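Local coordinates for class II aldolase/adducin domain protein (Pseudomonas syringae pv. phaseolicola 1448A, PDB 3OCR) that belongs to the class II aldolase/adducin family and probably acts as a lyase, although the structure alone does not show its substrate, at the interface of chains A and B. Residues are numbered along the deposited sequence; one frame, centred on the assembly and turned at random. Chains: chain A/B, Class II aldolase/adducin domain protein.

Contacts 1 and 2 lie about 18 Å apart, measured between the centres of their C-alpha atoms, and share no residue. In both, mainly loop residues of chain A meet mainly helical residues of chain B. A:Asp52 of contact 1 and A:Ile54 of contact 2 are close neighbours in one loop, whereas chain B supplies helices 148-151 and 199-219 to contact 1 and helix 251-265 to contact 2. Contact 1 includes histidines of the family's metal site; contact 2 is an arginine-rich attachment away from those histidines. Together they join two of the four copies in the deposited assembly, a tetramer that is probably the biological one, as in related aldolases.

Contact 1: the interface of chains A and B. Residues chain A 52, 129, 134, 190; chain B 148-149, 211.
A:His129, the second histidine of the His-Thr-His motif, and A:His190, both of the metal-binding set of class II aldolases, face helix 148-151 of chain B, so the presumed active site adjoins the subunit interface. The imidazole of B:His149 presents its edge to the face of the A:His129 ring, the planes 85° apart. Its CE1 also touches the methyl CD1 of A:Ile134 at 3.7 Å. With chi1 at -58°, CG beside its own backbone N, B:His149 sends NE2 to OD2 of the A:Asp52 carboxylate, 3.0 Å away in a nearly straight bond. B:His149 meets OD2 from well above the carboxylate plane, whereas A:His129 ND1, 3.0 Å from A:Asp52 OD2, comes on the anti side nearer the plane, from the same face. The two bonds grip this oxygen and probably fix the turn of both imidazoles. At its other nitrogen, ND1, B:His149 is linked through a water to the backbone O of A:His190. Beside A:Asp52, the phenol of B:Tyr211 points OH at the backbone O of A:His129; the modelled separation of 2.4 Å is unusually short and its exact value is doubtful. Farther along, the amide nitrogen NE2 of B:Gln148 sits 3.8 Å above the A:His190 ring, displaced toward its rim. The OE1 of the same amide reaches A:His190 NE2 through a second water.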
loop_
_atom_site.group_PDB
_atom_site.type_symbol
_atom_site.label_atom_id
_atom_site.label_comp_id
_atom_site.label_asym_id
_atom_site.label_seq_id
_atom_site.Cartn_x
_atom_site.Cartn_y
_atom_site.Cartn_z
ATOM N N ASP A 52 -12.672 -6.607 -7.428
ATOM C CA ASP A 52 -12.511 -5.871 -8.661
ATOM C C ASP A 52 -13.889 -5.242 -8.938
ATOM O O ASP A 52 -14.621 -5.631 -9.857
ATOM C CB ASP A 52 -11.992 -6.833 -9.761
ATOM C CG ASP A 52 -11.999 -6.226 -11.145
ATOM O OD1 ASP A 52 -11.860 -4.994 -11.264
ATOM O OD2 ASP A 52 -12.127 -6.997 -12.121
ATOM N N HIS A 129 -9.739 -11.287 -9.102
ATOM C CA HIS A 129 -8.905 -10.468 -9.973
ATOM C C HIS A 129 -8.123 -9.477 -9.135
ATOM O O HIS A 129 -8.412 -8.282 -9.169
ATOM C CB HIS A 129 -9.755 -9.634 -10.925
ATOM C CG HIS A 129 -10.420 -10.404 -12.019
ATOM N ND1 HIS A 129 -11.388 -9.835 -12.819
ATOM C CD2 HIS A 129 -10.256 -11.672 -12.464
ATOM C CE1 HIS A 129 -11.805 -10.726 -13.701
ATOM N NE2 HIS A 129 -11.136 -11.848 -13.506
ATOM N N ILE A 134 -3.311 -11.651 -10.454
ATOM C CA ILE A 134 -3.212 -11.467 -11.899
ATOM C C ILE A 134 -1.742 -11.346 -12.315
ATOM O O ILE A 134 -1.327 -11.929 -13.304
ATOM C CB ILE A 134 -4.039 -10.271 -12.381
ATOM C CG1 ILE A 134 -5.516 -10.437 -11.960
ATOM C CG2 ILE A 134 -3.897 -10.075 -13.878
ATOM C CD1 ILE A 134 -6.330 -9.227 -12.244
ATOM N N HIS A 190 -5.192 -13.649 -16.173
ATOM C CA HIS A 190 -6.605 -13.443 -15.913
ATOM C C HIS A 190 -6.859 -13.309 -14.432
ATOM O O HIS A 190 -7.481 -12.327 -14.022
ATOM C CB HIS A 190 -7.438 -14.557 -16.609
ATOM C CG HIS A 190 -8.923 -14.445 -16.408
ATOM N ND1 HIS A 190 -9.810 -15.379 -16.898
ATOM C CD2 HIS A 190 -9.673 -13.522 -15.756
ATOM C CE1 HIS A 190 -11.044 -15.025 -16.573
ATOM N NE2 HIS A 190 -10.985 -13.908 -15.868
ATOM N N GLN B 148 -6.510 -9.521 -18.659
ATOM C CA GLN B 148 -7.835 -9.226 -19.214
ATOM C C GLN B 148 -8.120 -7.716 -19.210
ATOM O O GLN B 148 -8.692 -7.164 -20.152
ATOM C CB GLN B 148 -8.912 -9.947 -18.430
ATOM C CG GLN B 148 -10.310 -9.687 -18.953
ATOM C CD GLN B 148 -11.273 -10.773 -18.544
ATOM O OE1 GLN B 148 -12.151 -10.555 -17.684
ATOM N NE2 GLN B 148 -11.113 -11.956 -19.134
ATOM N N HIS B 149 -7.718 -7.066 -18.128
ATOM C CA HIS B 149 -7.955 -5.640 -17.926
ATOM C C HIS B 149 -7.222 -4.749 -18.940
ATOM O O HIS B 149 -7.806 -3.797 -19.462
ATOM C CB HIS B 149 -7.585 -5.266 -16.487
ATOM C CG HIS B 149 -8.354 -6.046 -15.472
ATOM N ND1 HIS B 149 -8.156 -7.399 -15.270
ATOM C CD2 HIS B 149 -9.352 -5.679 -14.635
ATOM C CE1 HIS B 149 -8.989 -7.824 -14.334
ATOM N NE2 HIS B 149 -9.721 -6.802 -13.930
ATOM N N TYR B 211 -6.719 0.486 -12.976
ATOM C CA TYR B 211 -6.503 -0.891 -12.525
ATOM C C TYR B 211 -5.565 -1.674 -13.451
ATOM O O TYR B 211 -4.701 -2.405 -12.979
ATOM C CB TYR B 211 -7.804 -1.644 -12.368
ATOM C CG TYR B 211 -7.678 -2.843 -11.408
ATOM C CD1 TYR B 211 -6.924 -2.749 -10.226
ATOM C CD2 TYR B 211 -8.313 -4.045 -11.678
ATOM C CE1 TYR B 211 -6.818 -3.842 -9.335
ATOM C CE2 TYR B 211 -8.224 -5.133 -10.799
ATOM C CZ TYR B 211 -7.487 -5.023 -9.632
ATOM O OH TYR B 211 -7.397 -6.099 -8.777
HETATM O O HOH W 1 -7.282 -10.087 -15.774
HETATM O O HOH W 2 -13.861 -12.392 -16.113
#

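Contact 2: the interface of chains A and B. Residues chain A 54, 75-77, 80; chain B 255, 259, 262, 266.
B:Arg262, on helix 251-265, meets A:Glu80 with the two side chains at about a right angle but their flat ends nearly coplanar, the guanidinium and carboxylate planes 13° apart. The grip is side-on: NE of B:Arg262 bonds to OE2 of A:Glu80 at 2.7 Å, and its NH2 to OE1 of the same carboxylate at 2.9 Å, each through the syn lone pair of its oxygen. This paired salt bridge fixes the rotation of both groups. A bend at chi3 (-54°) turns the guanidinium back over its own helix, where CA of B:Ala259 lies against one face, and leaves the edge directed at chain A. From that edge NH2 of B:Arg262 makes a further bond to the backbone O of A:Gly75, 2.9 Å away and tilted from the carbonyl plane, while NH1 holds a water that also bonds this carbonyl and the backbone O of B:Arg255. On the chain A side, the backbone N of A:Leu77 donates to OE1 of A:Glu80 at 2.8 Å and so positions the carboxylate for its partner. B:Arg266, which is poorly ordered, adds a looser salt bridge to OE2. Beside the polar network, A:Ile54 splits its branches: CG2 packs against CB of B:Ala259 at 3.8 Å, and CD1 crosses the aliphatic stem of B:Arg255 near CG. The patch fastens a C-terminal helix of one subunit to the 75-80 segment and A:Ile54 of its neighbour, and probably adds to the hold between subunits.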
loop_
_atom_site.group_PDB
_atom_site.type_symbol
_atom_site.label_atom_id
_atom_site.label_comp_id
_atom_site.label_asym_id
_atom_site.label_seq_id
_atom_site.Cartn_x
_atom_site.Cartn_y
_atom_site.Cartn_z
ATOM N N ILE A 54 -17.471 -4.518 -9.255
ATOM C CA ILE A 54 -18.631 -5.403 -9.312
ATOM C C ILE A 54 -18.400 -6.687 -10.100
ATOM O O ILE A 54 -19.355 -7.414 -10.385
ATOM C CB ILE A 54 -19.887 -4.683 -9.858
ATOM C CG1 ILE A 54 -19.570 -3.955 -11.161
ATOM C CG2 ILE A 54 -20.446 -3.729 -8.809
ATOM C CD1 ILE A 54 -20.781 -3.642 -12.009
ATOM N N GLY A 75 -24.471 -6.488 -10.025
ATOM C CA GLY A 75 -24.225 -5.067 -9.749
ATOM C C GLY A 75 -24.028 -4.658 -8.297
ATOM O O GLY A 75 -23.716 -3.506 -8.029
ATOM N N LEU A 76 -24.191 -5.587 -7.360
ATOM C CA LEU A 76 -23.871 -5.310 -5.956
ATOM C C LEU A 76 -22.388 -5.482 -5.694
ATOM O O LEU A 76 -21.764 -6.366 -6.254
ATOM C CB LEU A 76 -24.623 -6.255 -5.024
ATOM C CG LEU A 76 -26.135 -6.091 -4.886
ATOM C CD1 LEU A 76 -26.597 -6.849 -3.617
ATOM C CD2 LEU A 76 -26.527 -4.633 -4.825
ATOM N N LEU A 77 -21.846 -4.646 -4.820
ATOM C CA LEU A 77 -20.478 -4.785 -4.334
ATOM C C LEU A 77 -20.372 -5.896 -3.273
ATOM O O LEU A 77 -21.332 -6.168 -2.563
ATOM C CB LEU A 77 -20.013 -3.457 -3.737
ATOM C CG LEU A 77 -19.968 -2.260 -4.683
ATOM C CD1 LEU A 77 -19.677 -0.987 -3.903
ATOM C CD2 LEU A 77 -18.892 -2.514 -5.751
ATOM N N GLU A 80 -21.704 -5.398 0.059
ATOM C CA GLU A 80 -23.135 -5.205 0.235
ATOM C C GLU A 80 -23.827 -6.539 0.390
ATOM O O GLU A 80 -25.012 -6.603 0.701
ATOM C CB GLU A 80 -23.732 -4.454 -0.960
ATOM C CG GLU A 80 -23.296 -2.998 -1.074
ATOM C CD GLU A 80 -23.776 -2.351 -2.371
ATOM O OE1 GLU A 80 -23.595 -2.940 -3.466
ATOM O OE2 GLU A 80 -24.321 -1.241 -2.292
ATOM N N ARG B 255 -24.574 0.661 -14.500
ATOM C CA ARG B 255 -24.428 -0.284 -13.390
ATOM C C ARG B 255 -23.139 -0.028 -12.586
ATOM O O ARG B 255 -23.154 0.009 -11.351
ATOM C CB ARG B 255 -24.460 -1.719 -13.936
ATOM C CG ARG B 255 -24.442 -2.817 -12.899
ATOM C CD ARG B 255 -24.504 -4.215 -13.541
ATOM N NE ARG B 255 -25.702 -4.357 -14.357
ATOM C CZ ARG B 255 -25.697 -4.434 -15.685
ATOM N NH1 ARG B 255 -24.550 -4.437 -16.361
ATOM N NH2 ARG B 255 -26.842 -4.541 -16.337
ATOM N N ALA B 259 -22.973 1.723 -8.546
ATOM C CA ALA B 259 -22.269 1.076 -7.431
ATOM C C ALA B 259 -21.217 2.018 -6.847
ATOM O O ALA B 259 -21.097 2.135 -5.637
ATOM C CB ALA B 259 -21.630 -0.259 -7.858
ATOM N N ARG B 262 -23.264 4.411 -4.673
ATOM C CA ARG B 262 -23.641 3.779 -3.403
ATOM C C ARG B 262 -22.436 3.721 -2.452
ATOM O O ARG B 262 -22.580 3.994 -1.272
ATOM C CB ARG B 262 -24.248 2.364 -3.587
ATOM C CG ARG B 262 -25.577 2.301 -4.341
ATOM C CD ARG B 262 -26.311 0.934 -4.170
ATOM N NE ARG B 262 -25.464 -0.198 -4.536
ATOM C CZ ARG B 262 -25.229 -0.628 -5.783
ATOM N NH1 ARG B 262 -25.818 -0.069 -6.844
ATOM N NH2 ARG B 262 -24.404 -1.654 -5.970
ATOM N N ARG B 266 -21.746 6.133 1.232
ATOM C CA ARG B 266 -21.286 5.526 2.475
ATOM C C ARG B 266 -20.417 6.492 3.288
ATOM O O ARG B 266 -20.339 6.367 4.504
ATOM C CB ARG B 266 -20.493 4.264 2.142
ATOM C CG ARG B 266 -20.707 3.101 3.071
ATOM C CD ARG B 266 -20.338 1.790 2.385
ATOM N NE ARG B 266 -21.336 1.421 1.383
ATOM C CZ ARG B 266 -21.164 0.503 0.437
ATOM N NH1 ARG B 266 -20.014 -0.157 0.340
ATOM N NH2 ARG B 266 -22.146 0.254 -0.422
HETATM O O HOH W 3 -24.855 -1.117 -9.310
#